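Local coordinates for FHA domain-containing protein DDL (Arabidopsis thaliana, PDB 3VPY) that probably recognises phosphothreonine in Dicer-like1 through the cleft of its forkhead-associated (FHA) domain, at residues E15-D24 and S123-E131; S92-E100 and L111-N121. One frame throughout, in Å; residues are numbered along the deposited sequence.

Interaction 1: E15-D24 and S123-E131; sequences ERWRLYVFKD and SREYVLLHE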
loop_
_atom_site.group_PDB
_atom_site.type_symbol
_atom_site.label_atom_id
_atom_site.label_comp_id
_atom_site.label_asym_id
_atom_site.label_seq_id
_atom_site.Cartn_x
_atom_site.Cartn_y
_atom_site.Cartn_z
ATOM N N GLU A 15 -3.719 -7.126 9.539
ATOM C CA GLU A 15 -4.880 -6.645 8.795
ATOM C C GLU A 15 -4.849 -7.145 7.352
ATOM O O GLU A 15 -3.796 -7.143 6.719
ATOM C CB GLU A 15 -4.899 -5.119 8.795
ATOM C CG GLU A 15 -5.325 -4.523 10.109
ATOM C CD GLU A 15 -6.763 -4.041 10.078
ATOM O OE1 GLU A 15 -7.664 -4.792 9.623
ATOM O OE2 GLU A 15 -6.983 -2.898 10.504
ATOM N N ARG A 16 -6.006 -7.558 6.836
ATOM C CA ARG A 16 -6.081 -8.167 5.510
ATOM C C ARG A 16 -6.176 -7.138 4.389
ATOM O O ARG A 16 -7.127 -7.112 3.592
ATOM C CB ARG A 16 -7.217 -9.203 5.439
ATOM C CG ARG A 16 -7.022 -10.378 6.391
ATOM C CD ARG A 16 -7.907 -11.567 6.040
ATOM N NE ARG A 16 -7.427 -12.776 6.718
ATOM C CZ ARG A 16 -7.856 -13.211 7.906
ATOM N NH1 ARG A 16 -8.820 -12.577 8.572
ATOM N NH2 ARG A 16 -7.321 -14.295 8.420
ATOM N N TRP A 17 -5.166 -6.292 4.292
ATOM C CA TRP A 17 -5.156 -5.282 3.243
ATOM C C TRP A 17 -5.150 -5.939 1.859
ATOM O O TRP A 17 -4.430 -6.914 1.623
ATOM C CB TRP A 17 -3.909 -4.428 3.364
ATOM C CG TRP A 17 -3.856 -3.593 4.578
ATOM C CD1 TRP A 17 -3.230 -3.896 5.754
ATOM C CD2 TRP A 17 -4.463 -2.306 4.759
ATOM N NE1 TRP A 17 -3.390 -2.856 6.658
ATOM C CE2 TRP A 17 -4.131 -1.866 6.059
ATOM C CE3 TRP A 17 -5.235 -1.472 3.932
ATOM C CZ2 TRP A 17 -4.566 -0.633 6.572
ATOM C CZ3 TRP A 17 -5.662 -0.239 4.441
ATOM C CH2 TRP A 17 -5.316 0.166 5.750
ATOM N N ARG A 18 -5.961 -5.405 0.963
ATOM C CA ARG A 18 -6.014 -5.877 -0.420
ATOM C C ARG A 18 -6.044 -4.680 -1.339
ATOM O O ARG A 18 -6.433 -3.599 -0.930
ATOM C CB ARG A 18 -7.241 -6.755 -0.656
ATOM C CG ARG A 18 -7.260 -8.050 0.175
ATOM C CD ARG A 18 -8.236 -9.045 -0.394
ATOM N NE ARG A 18 -9.626 -8.701 -0.106
ATOM C CZ ARG A 18 -10.667 -9.434 -0.511
ATOM N NH1 ARG A 18 -10.468 -10.527 -1.234
ATOM N NH2 ARG A 18 -11.906 -9.074 -0.209
ATOM N N LEU A 19 -5.631 -4.885 -2.581
ATOM C CA LEU A 19 -5.532 -3.807 -3.532
ATOM C C LEU A 19 -6.432 -4.138 -4.719
ATOM O O LEU A 19 -6.172 -5.093 -5.479
ATOM C CB LEU A 19 -4.062 -3.681 -3.983
ATOM C CG LEU A 19 -3.575 -2.377 -4.605
ATOM C CD1 LEU A 19 -3.765 -1.172 -3.657
ATOM C CD2 LEU A 19 -2.122 -2.514 -5.069
ATOM N N TYR A 20 -7.523 -3.386 -4.844
ATOM C CA TYR A 20 -8.454 -3.529 -5.957
ATOM C C TYR A 20 -7.866 -2.834 -7.171
ATOM O O TYR A 20 -7.289 -1.755 -7.055
ATOM C CB TYR A 20 -9.815 -2.944 -5.573
ATOM C CG TYR A 20 -10.537 -3.835 -4.582
ATOM C CD1 TYR A 20 -11.527 -4.709 -5.017
ATOM C CD2 TYR A 20 -10.176 -3.864 -3.232
ATOM C CE1 TYR A 20 -12.161 -5.552 -4.147
ATOM C CE2 TYR A 20 -10.811 -4.709 -2.345
ATOM C CZ TYR A 20 -11.824 -5.542 -2.812
ATOM O OH TYR A 20 -12.471 -6.406 -1.966
ATOM N N VAL A 21 -7.969 -3.490 -8.318
ATOM C CA VAL A 21 -7.403 -2.990 -9.566
ATOM C C VAL A 21 -8.488 -2.532 -10.542
ATOM O O VAL A 21 -9.550 -3.174 -10.677
ATOM C CB VAL A 21 -6.619 -4.115 -10.249
ATOM C CG1 VAL A 21 -5.841 -3.588 -11.491
ATOM C CG2 VAL A 21 -5.673 -4.793 -9.247
ATOM N N PHE A 22 -8.190 -1.448 -11.253
ATOM C CA PHE A 22 -9.061 -0.964 -12.315
ATOM C C PHE A 22 -8.241 -0.928 -13.592
ATOM O O PHE A 22 -7.061 -0.543 -13.577
ATOM C CB PHE A 22 -9.619 0.416 -11.983
ATOM C CG PHE A 22 -10.464 0.424 -10.750
ATOM C CD1 PHE A 22 -11.834 0.250 -10.834
ATOM C CD2 PHE A 22 -9.871 0.514 -9.493
ATOM C CE1 PHE A 22 -12.625 0.235 -9.688
ATOM C CE2 PHE A 22 -10.650 0.476 -8.344
ATOM C CZ PHE A 22 -12.033 0.354 -8.446
ATOM N N LYS A 23 -8.861 -1.367 -14.679
ATOM C CA LYS A 23 -8.282 -1.284 -16.013
ATOM C C LYS A 23 -9.259 -0.436 -16.815
ATOM O O LYS A 23 -10.409 -0.844 -17.019
ATOM C CB LYS A 23 -8.160 -2.704 -16.587
ATOM C CG LYS A 23 -7.770 -2.832 -18.037
ATOM C CD LYS A 23 -7.509 -4.311 -18.325
ATOM C CE LYS A 23 -6.899 -4.544 -19.693
ATOM N NZ LYS A 23 -6.320 -5.928 -19.772
ATOM N N ASP A 24 -8.798 0.739 -17.267
ATOM C CA ASP A 24 -9.656 1.697 -17.957
ATOM C C ASP A 24 -10.946 1.948 -17.166
ATOM O O ASP A 24 -12.035 2.016 -17.747
ATOM C CB ASP A 24 -9.965 1.208 -19.388
ATOM C CG ASP A 24 -8.714 1.072 -20.249
ATOM O OD1 ASP A 24 -7.904 2.016 -20.263
ATOM O OD2 ASP A 24 -8.548 0.021 -20.912
ATOM N N SER A 123 -3.094 3.686 -17.426
ATOM C CA SER A 123 -4.536 3.513 -17.600
ATOM C C SER A 123 -5.133 2.662 -16.465
ATOM O O SER A 123 -6.364 2.460 -16.401
ATOM C CB SER A 123 -4.806 2.853 -18.957
ATOM O OG SER A 123 -4.007 1.690 -19.134
ATOM N N ARG A 124 -4.267 2.150 -15.592
ATOM C CA ARG A 124 -4.711 1.373 -14.425
ATOM C C ARG A 124 -4.672 2.198 -13.150
ATOM O O ARG A 124 -3.910 3.164 -13.049
ATOM C CB ARG A 124 -3.848 0.137 -14.231
ATOM C CG ARG A 124 -3.966 -0.825 -15.329
ATOM C CD ARG A 124 -3.512 -2.180 -14.901
ATOM N NE ARG A 124 -3.786 -3.066 -16.016
ATOM C CZ ARG A 124 -3.959 -4.369 -15.913
ATOM N NH1 ARG A 124 -3.858 -4.969 -14.730
ATOM N NH2 ARG A 124 -4.219 -5.055 -17.019
ATOM N N GLU A 125 -5.508 1.835 -12.182
ATOM C CA GLU A 125 -5.509 2.501 -10.889
ATOM C C GLU A 125 -5.839 1.453 -9.857
ATOM O O GLU A 125 -6.386 0.404 -10.183
ATOM C CB GLU A 125 -6.579 3.579 -10.821
ATOM C CG GLU A 125 -6.432 4.713 -11.791
ATOM C CD GLU A 125 -7.665 5.546 -11.768
ATOM O OE1 GLU A 125 -8.541 5.318 -12.637
ATOM O OE2 GLU A 125 -7.772 6.386 -10.846
ATOM N N TYR A 126 -5.511 1.751 -8.614
ATOM C CA TYR A 126 -5.670 0.797 -7.531
ATOM C C TYR A 126 -6.348 1.460 -6.343
ATOM O O TYR A 126 -6.106 2.639 -6.069
ATOM C CB TYR A 126 -4.307 0.245 -7.086
ATOM C CG TYR A 126 -3.485 -0.326 -8.208
ATOM C CD1 TYR A 126 -3.475 -1.702 -8.446
ATOM C CD2 TYR A 126 -2.740 0.515 -9.052
ATOM C CE1 TYR A 126 -2.720 -2.236 -9.477
ATOM C CE2 TYR A 126 -1.986 -0.002 -10.099
ATOM C CZ TYR A 126 -1.983 -1.390 -10.306
ATOM O OH TYR A 126 -1.259 -1.935 -11.340
ATOM N N VAL A 127 -7.198 0.708 -5.652
ATOM C CA VAL A 127 -7.831 1.190 -4.431
ATOM C C VAL A 127 -7.526 0.236 -3.272
ATOM O O VAL A 127 -7.706 -0.992 -3.396
ATOM C CB VAL A 127 -9.375 1.316 -4.593
ATOM C CG1 VAL A 127 -10.048 1.566 -3.246
ATOM C CG2 VAL A 127 -9.701 2.442 -5.558
ATOM N N LEU A 128 -7.046 0.808 -2.171
ATOM C CA LEU A 128 -6.619 0.037 -1.014
ATOM C C LEU A 128 -7.773 -0.143 -0.048
ATOM O O LEU A 128 -8.452 0.815 0.296
ATOM C CB LEU A 128 -5.462 0.765 -0.319
ATOM C CG LEU A 128 -4.852 0.054 0.878
ATOM C CD1 LEU A 128 -4.189 -1.290 0.498
ATOM C CD2 LEU A 128 -3.831 1.001 1.530
ATOM N N LEU A 129 -8.012 -1.384 0.375
ATOM C CA LEU A 129 -9.064 -1.665 1.356
ATOM C C LEU A 129 -8.651 -2.813 2.240
ATOM O O LEU A 129 -7.753 -3.577 1.905
ATOM C CB LEU A 129 -10.363 -2.086 0.651
ATOM C CG LEU A 129 -11.360 -1.111 0.027
ATOM C CD1 LEU A 129 -12.654 -1.887 -0.315
ATOM C CD2 LEU A 129 -11.682 0.101 0.927
ATOM N N HIS A 130 -9.372 -2.981 3.342
ATOM C CA HIS A 130 -9.387 -4.256 4.031
ATOM C C HIS A 130 -10.800 -4.602 4.497
ATOM O O HIS A 130 -11.671 -3.720 4.587
ATOM C CB HIS A 130 -8.373 -4.285 5.186
ATOM C CG HIS A 130 -8.644 -3.309 6.284
ATOM N ND1 HIS A 130 -9.643 -3.496 7.217
ATOM C CD2 HIS A 130 -7.998 -2.175 6.648
ATOM C CE1 HIS A 130 -9.630 -2.496 8.081
ATOM N NE2 HIS A 130 -8.642 -1.680 7.757
ATOM N N GLU A 131 -11.029 -5.878 4.792
ATOM C CA GLU A 131 -12.329 -6.355 5.241
ATOM C C GLU A 131 -12.762 -5.793 6.610
ATOM O O GLU A 131 -11.942 -5.306 7.400
ATOM C CB GLU A 131 -12.336 -7.893 5.306
ATOM C CG GLU A 131 -11.442 -8.476 6.399
ATOM C CD GLU A 131 -11.705 -9.952 6.649
ATOM O OE1 GLU A 131 -12.561 -10.539 5.950
ATOM O OE2 GLU A 131 -11.065 -10.523 7.560
HETATM O O HOH W 1 -9.653 -8.028 3.248
HETATM O O HOH W 2 -5.968 0.017 -18.218
#
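Leu129 O is met by two donors from residues 15-24: Arg18 N bonds it at 2.7 Å, almost straight (169°), and the CA-H of Trp17 reaches Leu129 O from 3.4 Å. This begins the antiparallel pairing of strands 18-23 and 124-129, which sets the first and last strands of the FHA beta-sandwich side by side. Paired N-H...O bonds recur between Tyr20 and Val127 and between Phe22 and Glu125. On the buried face Leu19 lays its isobutyl group against CB and CD1 of Tyr126, while Val21 runs alongside the same ring. Leu128 brings its branch point CG against the six-membered ring of Trp17, 3.4 Å from CE3.

Beyond the strands His130 is held from several sides. Its first torsion (chi1 63°) sets CG between the backbone N and the carbonyl carbon, swinging the imidazole toward residues 15-17. There its CD2 edge points into the Trp17 face, an edge-to-face pair with centroids 4.7 Å apart. Glu15 OE1 lies over one face of the imidazole, the carboxylate inclined to the ring by 50°, without a hydrogen bond. His130 ND1 donates to Glu131 O (2.9 Å) within the ring plane, which should hinder ring rotation. At this end Arg16 NH1 forms a salt bridge with Glu131 OE2 (3.2 Å), the guanidinium and carboxylate planes nearly perpendicular, and a water links Arg16 O to Glu131 N. On the other face of the two strands, which carries Tyr20 and Val127, Phe22 points the CE2 corner of its ring at Val127, reaching CG2 at 3.5 Å.

Interaction 2: S92-E100 and L111-N121; sequences STNKTYINE and LFEKDTIKFGN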
loop_
_atom_site.group_PDB
_atom_site.type_symbol
_atom_site.label_atom_id
_atom_site.label_comp_id
_atom_site.label_asym_id
_atom_site.label_seq_id
_atom_site.Cartn_x
_atom_site.Cartn_y
_atom_site.Cartn_z
ATOM N N SER A 92 10.788 7.630 -9.752
ATOM C CA SER A 92 10.268 7.355 -11.084
ATOM C C SER A 92 10.153 8.646 -11.893
ATOM O O SER A 92 9.847 9.695 -11.346
ATOM C CB SER A 92 8.902 6.679 -10.957
ATOM O OG SER A 92 7.943 7.598 -10.462
ATOM N N THR A 93 10.385 8.566 -13.197
ATOM C CA THR A 93 10.243 9.747 -14.019
ATOM C C THR A 93 8.814 10.293 -13.976
ATOM O O THR A 93 8.597 11.495 -13.867
ATOM C CB THR A 93 10.701 9.456 -15.454
ATOM O OG1 THR A 93 12.129 9.362 -15.431
ATOM C CG2 THR A 93 10.326 10.599 -16.386
ATOM N N ASN A 94 7.845 9.400 -14.053
ATOM C CA ASN A 94 6.453 9.796 -14.234
ATOM C C ASN A 94 5.616 9.798 -12.958
ATOM O O ASN A 94 4.419 10.050 -13.009
ATOM C CB ASN A 94 5.838 8.956 -15.371
ATOM C CG ASN A 94 6.521 9.264 -16.688
ATOM O OD1 ASN A 94 6.892 8.371 -17.476
ATOM N ND2 ASN A 94 6.754 10.540 -16.899
ATOM N N LYS A 95 6.269 9.528 -11.822
ATOM C CA LYS A 95 5.692 9.794 -10.494
ATOM C C LYS A 95 4.710 8.739 -9.995
ATOM O O LYS A 95 4.256 7.864 -10.750
ATOM C CB LYS A 95 5.042 11.194 -10.423
ATOM C CG LYS A 95 5.932 12.352 -10.935
ATOM C CD LYS A 95 5.361 13.695 -10.560
ATOM C CE LYS A 95 6.112 14.850 -11.230
ATOM N NZ LYS A 95 5.236 16.048 -11.307
ATOM N N THR A 96 4.404 8.822 -8.704
ATOM C CA THR A 96 3.380 7.997 -8.090
ATOM C C THR A 96 2.377 8.943 -7.465
ATOM O O THR A 96 2.781 9.898 -6.798
ATOM C CB THR A 96 3.981 7.092 -6.994
ATOM O OG1 THR A 96 4.865 6.144 -7.610
ATOM C CG2 THR A 96 2.886 6.319 -6.218
ATOM N N TYR A 97 1.089 8.668 -7.675
ATOM C CA TYR A 97 -0.009 9.551 -7.218
ATOM C C TYR A 97 -0.870 8.858 -6.176
ATOM O O TYR A 97 -1.250 7.705 -6.354
ATOM C CB TYR A 97 -0.908 9.929 -8.400
ATOM C CG TYR A 97 -0.203 10.701 -9.471
ATOM C CD1 TYR A 97 -0.282 12.087 -9.520
ATOM C CD2 TYR A 97 0.539 10.048 -10.457
ATOM C CE1 TYR A 97 0.366 12.813 -10.500
ATOM C CE2 TYR A 97 1.200 10.774 -11.461
ATOM C CZ TYR A 97 1.101 12.159 -11.478
ATOM O OH TYR A 97 1.725 12.886 -12.470
ATOM N N ILE A 98 -1.148 9.558 -5.072
ATOM C CA ILE A 98 -2.100 9.070 -4.085
ATOM C C ILE A 98 -3.246 10.059 -4.125
ATOM O O ILE A 98 -3.046 11.268 -3.936
ATOM C CB ILE A 98 -1.532 9.080 -2.650
ATOM C CG1 ILE A 98 -0.240 8.284 -2.526
ATOM C CG2 ILE A 98 -2.563 8.550 -1.637
ATOM C CD1 ILE A 98 0.410 8.544 -1.137
ATOM N N ASN A 99 -4.446 9.565 -4.386
ATOM C CA ASN A 99 -5.608 10.468 -4.478
ATOM C C ASN A 99 -5.350 11.663 -5.404
ATOM O O ASN A 99 -5.628 12.834 -5.064
ATOM C CB ASN A 99 -6.050 10.885 -3.058
ATOM C CG ASN A 99 -6.381 9.674 -2.188
ATOM O OD1 ASN A 99 -6.992 8.721 -2.659
ATOM N ND2 ASN A 99 -5.936 9.689 -0.948
ATOM N N GLU A 100 -4.806 11.358 -6.578
ATOM C CA GLU A 100 -4.546 12.323 -7.646
ATOM C C GLU A 100 -3.408 13.328 -7.433
ATOM O O GLU A 100 -3.148 14.160 -8.309
ATOM C CB GLU A 100 -5.850 13.029 -8.050
ATOM C CG GLU A 100 -6.837 12.078 -8.732
ATOM C CD GLU A 100 -6.454 11.789 -10.183
ATOM O OE1 GLU A 100 -6.454 12.730 -11.014
ATOM O OE2 GLU A 100 -6.161 10.617 -10.503
ATOM N N LEU A 111 -0.554 5.083 4.022
ATOM C CA LEU A 111 -1.743 4.790 3.206
ATOM C C LEU A 111 -2.946 4.428 4.071
ATOM O O LEU A 111 -2.797 3.859 5.161
ATOM C CB LEU A 111 -1.442 3.649 2.239
ATOM C CG LEU A 111 -0.436 3.896 1.114
ATOM C CD1 LEU A 111 -0.253 2.645 0.272
ATOM C CD2 LEU A 111 -0.862 5.070 0.242
ATOM N N PHE A 112 -4.137 4.772 3.581
ATOM C CA PHE A 112 -5.382 4.546 4.315
ATOM C C PHE A 112 -6.407 3.821 3.458
ATOM O O PHE A 112 -6.355 3.900 2.220
ATOM C CB PHE A 112 -5.971 5.882 4.796
ATOM C CG PHE A 112 -5.111 6.608 5.811
ATOM C CD1 PHE A 112 -5.411 6.535 7.178
ATOM C CD2 PHE A 112 -4.007 7.357 5.412
ATOM C CE1 PHE A 112 -4.622 7.209 8.115
ATOM C CE2 PHE A 112 -3.206 8.033 6.362
ATOM C CZ PHE A 112 -3.520 7.946 7.699
ATOM N N GLU A 113 -7.349 3.128 4.109
ATOM C CA GLU A 113 -8.482 2.527 3.390
ATOM C C GLU A 113 -9.111 3.582 2.479
ATOM O O GLU A 113 -9.322 4.741 2.894
ATOM C CB GLU A 113 -9.579 2.087 4.359
ATOM C CG GLU A 113 -9.267 0.965 5.279
ATOM C CD GLU A 113 -10.502 0.659 6.133
ATOM O OE1 GLU A 113 -11.325 1.562 6.337
ATOM O OE2 GLU A 113 -10.664 -0.476 6.569
ATOM N N LYS A 114 -9.421 3.153 1.253
ATOM C CA LYS A 114 -10.079 3.952 0.220
ATOM C C LYS A 114 -9.152 4.845 -0.575
ATOM O O LYS A 114 -9.588 5.492 -1.537
ATOM C CB LYS A 114 -11.283 4.749 0.760
ATOM C CG LYS A 114 -12.351 3.876 1.384
ATOM C CD LYS A 114 -13.473 4.723 1.956
ATOM C CE LYS A 114 -14.447 3.842 2.722
ATOM N NZ LYS A 114 -15.686 4.581 3.077
ATOM N N ASP A 115 -7.856 4.850 -0.234
ATOM C CA ASP A 115 -6.906 5.591 -1.048
ATOM C C ASP A 115 -6.872 5.046 -2.468
ATOM O O ASP A 115 -6.920 3.828 -2.665
ATOM C CB ASP A 115 -5.489 5.487 -0.490
ATOM C CG ASP A 115 -5.221 6.452 0.648
ATOM O OD1 ASP A 115 -6.038 7.358 0.883
ATOM O OD2 ASP A 115 -4.152 6.296 1.280
ATOM N N THR A 116 -6.742 5.944 -3.442
ATOM C CA THR A 116 -6.512 5.524 -4.820
ATOM C C THR A 116 -5.068 5.791 -5.189
ATOM O O THR A 116 -4.537 6.860 -4.923
ATOM C CB THR A 116 -7.424 6.265 -5.795
ATOM O OG1 THR A 116 -8.785 6.044 -5.405
ATOM C CG2 THR A 116 -7.215 5.743 -7.209
ATOM N N ILE A 117 -4.458 4.815 -5.822
ATOM C CA ILE A 117 -3.057 4.881 -6.205
ATOM C C ILE A 117 -2.937 4.735 -7.710
ATOM O O ILE A 117 -3.600 3.882 -8.313
ATOM C CB ILE A 117 -2.288 3.749 -5.524
ATOM C CG1 ILE A 117 -2.456 3.872 -4.005
ATOM C CG2 ILE A 117 -0.825 3.785 -5.914
ATOM C CD1 ILE A 117 -1.986 2.655 -3.239
ATOM N N LYS A 118 -2.069 5.546 -8.301
ATOM C CA LYS A 118 -1.795 5.458 -9.744
ATOM C C LYS A 118 -0.312 5.635 -9.965
ATOM O O LYS A 118 0.299 6.519 -9.349
ATOM C CB LYS A 118 -2.540 6.552 -10.498
ATOM C CG LYS A 118 -2.359 6.517 -12.017
ATOM C CD LYS A 118 -2.908 7.800 -12.618
ATOM C CE LYS A 118 -3.020 7.731 -14.104
ATOM N NZ LYS A 118 -4.181 8.577 -14.561
ATOM N N PHE A 119 0.249 4.827 -10.863
ATOM C CA PHE A 119 1.670 4.911 -11.171
ATOM C C PHE A 119 1.823 5.533 -12.546
ATOM O O PHE A 119 1.209 5.082 -13.520
ATOM C CB PHE A 119 2.320 3.512 -11.100
ATOM C CG PHE A 119 2.104 2.818 -9.784
ATOM C CD1 PHE A 119 2.764 3.269 -8.627
ATOM C CD2 PHE A 119 1.249 1.717 -9.681
ATOM C CE1 PHE A 119 2.570 2.626 -7.370
ATOM C CE2 PHE A 119 1.038 1.074 -8.441
ATOM C CZ PHE A 119 1.707 1.542 -7.276
ATOM N N GLY A 120 2.655 6.570 -12.617
ATOM C CA GLY A 120 2.919 7.288 -13.838
ATOM C C GLY A 120 1.662 7.780 -14.529
ATOM O O GLY A 120 0.779 8.364 -13.893
ATOM N N ASN A 121 1.574 7.506 -15.829
ATOM C CA ASN A 121 0.415 7.893 -16.635
ATOM C C ASN A 121 -0.405 6.675 -17.047
ATOM O O ASN A 121 -1.057 6.656 -18.111
ATOM C CB ASN A 121 0.897 8.671 -17.857
ATOM C CG ASN A 121 1.756 9.856 -17.473
ATOM O OD1 ASN A 121 2.841 10.076 -18.033
ATOM N ND2 ASN A 121 1.273 10.637 -16.494
HETATM O O HOH W 3 2.913 11.697 -14.586
HETATM O O HOH W 4 -9.523 7.853 -3.210
HETATM O O HOH W 5 -4.258 8.733 -7.529
#
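Asn99 closes this antiparallel pairing with its whole amide. Its OD1 accepts from Thr116 N (2.9 Å, 175° at the hydrogen) and also from a water that donates to Lys114 O and accepts from Thr116 OG1; its ND2 donates to Asp115 OD1 (3.0 Å) within the amide plane but from above the carboxylate. CG lies beside its own backbone N (chi1 -57°), from where the amide crosses the Asp115 side chain at about a right angle. The other carboxylate oxygen, Asp115 OD2, takes Phe112 N at 2.8 Å from the opposite side of the carboxylate plane, and clamps the type II turn from Phe112 to Asp115, already closed by Asp115 N bonding Phe112 O. Replacing the carboxylate of Asp115 by the methyl of an alanine is likely to leave Asn99 ND2 and Phe112 N without their acceptors and the turn less firmly held.

Along strands 96-98 and 116-119 of the FHA domain, Tyr97 exchanges both backbone bonds with Lys118, and Asn99 N bonds Thr116 O. The phenol of Tyr97 extends past Lys118 to a water lying in its ring plane; OH is 2.7 Å from this water, which donates to Asn94 O and accepts from Asn121 ND2. Asn94 O also receives the CA-H of Gly120 (3.3 Å), whose positive phi favours glycine. Thr96 OG1 lies at the edge of the Phe119 ring, but its main polar partner is Asp89.

Strands 101-102 and 124-129 continue the sheet beyond 96-98 and 116-119 respectively, while Thr96, Ile98, Leu111 and Ile117 pack on Ile87 of strand 79-89 in the second sheet.

How the interactions relate
Interactions 1 and 2 belong to one antiparallel sheet, their centres about 11 Å apart, and meet where strand 116-119 lies beside strand 124-129. Two probable backbone hydrogen bonds join them, Ile117 N to Tyr126 O and Lys114 N to Leu128 O, each 2.7 Å. Thr116 also packs on Glu125 and Val127, and Leu111 on Leu128. Along the chain, interaction 2 falls between the two strands paired in interaction 1. In interaction 2, Ser92-Asn94 supplies the Ser-Thr-Asn of the Gly-Ser-Thr-Asn pattern of FHA domains and, as in relatives, probably borders the phosphothreonine cleft; Asn121 N bonds Ser57 OG, probably close to that edge.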